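Local coordinates for DNA processing protein DprA (Streptococcus pneumoniae, PDB 3UQZ) that binds single-stranded DNA, shields it from nucleases and helps load the RecA recombinase onto it during natural transformation, at residues N5-I8 / Y9-K12. Residues are numbered along the deposited sequence; the frame is centred on the assembly and turned at random.
Sequences NYEI and YKLK
Lys10 runs out alongside Glu7 and obliquely past the ring of Tyr6, the residues three and four places before it on helix 5-13. Its CG stands anti to the backbone N (chi1 -162°) and the chain stays extended beyond, which carries the methylene CD to 4.0 Å from Tyr6 CE2. Glu7 points the same way; a bend at its chi2 (-69°) turns the carboxylate toward the lysine, and its OE1 ends 3.8 Å from Lys10 CD. The two charges do not touch, with Glu7 OE1 and Lys10 NZ 4.7 Å apart. Instead a water bridges them, donating to Glu7 OE2 (3.0 Å) and weakly accepting from Lys10 NZ. Stronger partners lie beyond: Asp61 forms a salt bridge with Lys10 and a hydrogen bond with Tyr6 OH, while Tyr56 bonds Glu7 OE1 and offers its ring to Lys10 in a cation-pi contact.

Tyr6 and Glu7 thus make a partly exposed side, whereas Ile8, Tyr9 and Leu11 are buried. Leu11, with CG beside its backbone N, brings that carbon near Glu7 O. Ordinary i to i+4 helical hydrogen bonds run from Tyr9 N to Asn5 O (3.1 Å) through Lys12 N to Ile8 O.

This part of helix 5-13 belongs to the N-terminal sterile alpha motif domain. Leu64 of helix 61-69 packs against Tyr6, Tyr9 and Lys10, Leu11 meets Ile21 of helix 18-28, and Ile8 and Tyr9 reach Leu94 of strand 94-99, joining the helical domain to the Rossmann-like sheet.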
loop_
_atom_site.group_PDB
_atom_site.type_symbol
_atom_site.label_atom_id
_atom_site.label_comp_id
_atom_site.label_asym_id
_atom_site.label_seq_id
_atom_site.Cartn_x
_atom_site.Cartn_y
_atom_site.Cartn_z
ATOM N N ASN A 5 34.440 -18.874 24.581
ATOM C CA ASN A 5 33.189 -18.126 24.776
ATOM C C ASN A 5 33.215 -17.349 26.091
ATOM O O ASN A 5 32.743 -16.206 26.130
ATOM C CB ASN A 5 31.955 -19.021 24.695
ATOM C CG ASN A 5 31.647 -19.567 23.320
ATOM O OD1 ASN A 5 32.331 -19.270 22.320
ATOM N ND2 ASN A 5 30.614 -20.417 23.255
ATOM N N TYR A 6 33.820 -17.943 27.151
ATOM C CA TYR A 6 33.985 -17.276 28.452
ATOM C C TYR A 6 34.863 -16.026 28.307
ATOM O O TYR A 6 34.584 -15.004 28.943
ATOM C CB TYR A 6 34.579 -18.234 29.514
ATOM C CG TYR A 6 34.993 -17.521 30.785
ATOM C CD1 TYR A 6 34.044 -17.090 31.706
ATOM C CD2 TYR A 6 36.327 -17.195 31.023
ATOM C CE1 TYR A 6 34.411 -16.363 32.837
ATOM C CE2 TYR A 6 36.704 -16.466 32.149
ATOM C CZ TYR A 6 35.746 -16.066 33.061
ATOM O OH TYR A 6 36.125 -15.373 34.182
ATOM N N GLU A 7 35.926 -16.118 27.481
ATOM C CA GLU A 7 36.840 -15.003 27.253
ATOM C C GLU A 7 36.162 -13.883 26.496
ATOM O O GLU A 7 36.368 -12.718 26.848
ATOM C CB GLU A 7 38.142 -15.453 26.588
ATOM C CG GLU A 7 39.015 -16.326 27.476
ATOM C CD GLU A 7 39.666 -15.651 28.668
ATOM O OE1 GLU A 7 39.744 -14.401 28.691
ATOM O OE2 GLU A 7 40.112 -16.386 29.578
ATOM N N ILE A 8 35.282 -14.232 25.524
ATOM C CA ILE A 8 34.479 -13.262 24.772
ATOM C C ILE A 8 33.644 -12.442 25.778
ATOM O O ILE A 8 33.699 -11.210 25.752
ATOM C CB ILE A 8 33.611 -13.952 23.677
ATOM C CG1 ILE A 8 34.493 -14.467 22.503
ATOM C CG2 ILE A 8 32.543 -13.006 23.171
ATOM C CD1 ILE A 8 33.831 -15.480 21.537
ATOM N N TYR A 9 32.953 -13.132 26.711
ATOM C CA TYR A 9 32.174 -12.504 27.781
ATOM C C TYR A 9 33.070 -11.638 28.661
ATOM O O TYR A 9 32.701 -10.496 28.953
ATOM C CB TYR A 9 31.440 -13.563 28.625
ATOM C CG TYR A 9 30.446 -12.985 29.611
ATOM C CD1 TYR A 9 29.439 -12.119 29.189
ATOM C CD2 TYR A 9 30.493 -13.323 30.963
ATOM C CE1 TYR A 9 28.522 -11.581 30.092
ATOM C CE2 TYR A 9 29.575 -12.798 31.873
ATOM C CZ TYR A 9 28.592 -11.928 31.430
ATOM O OH TYR A 9 27.682 -11.404 32.314
ATOM N N LYS A 10 34.265 -12.166 29.047
ATOM C CA LYS A 10 35.253 -11.445 29.857
ATOM C C LYS A 10 35.742 -10.153 29.159
ATOM O O LYS A 10 35.953 -9.149 29.844
ATOM C CB LYS A 10 36.415 -12.363 30.262
ATOM C CG LYS A 10 37.234 -11.840 31.433
ATOM C CD LYS A 10 38.307 -12.823 31.851
ATOM C CE LYS A 10 39.243 -12.219 32.869
ATOM N NZ LYS A 10 40.376 -13.122 33.161
ATOM N N LEU A 11 35.867 -10.164 27.806
ATOM C CA LEU A 11 36.261 -8.984 27.013
ATOM C C LEU A 11 35.163 -7.913 27.023
ATOM O O LEU A 11 35.469 -6.728 27.114
ATOM C CB LEU A 11 36.644 -9.360 25.564
ATOM C CG LEU A 11 37.903 -10.221 25.362
ATOM C CD1 LEU A 11 38.055 -10.613 23.921
ATOM C CD2 LEU A 11 39.153 -9.498 25.798
ATOM N N LYS A 12 33.885 -8.335 26.961
ATOM C CA LYS A 12 32.716 -7.449 27.038
ATOM C C LYS A 12 32.691 -6.784 28.425
ATOM O O LYS A 12 32.471 -5.579 28.523
ATOM C CB LYS A 12 31.409 -8.236 26.803
ATOM C CG LYS A 12 30.900 -8.154 25.370
ATOM C CD LYS A 12 29.592 -8.888 25.134
ATOM C CE LYS A 12 28.894 -8.317 23.924
ATOM N NZ LYS A 12 27.904 -9.258 23.365
HETATM O O HOH W 1 41.035 -16.298 32.461
#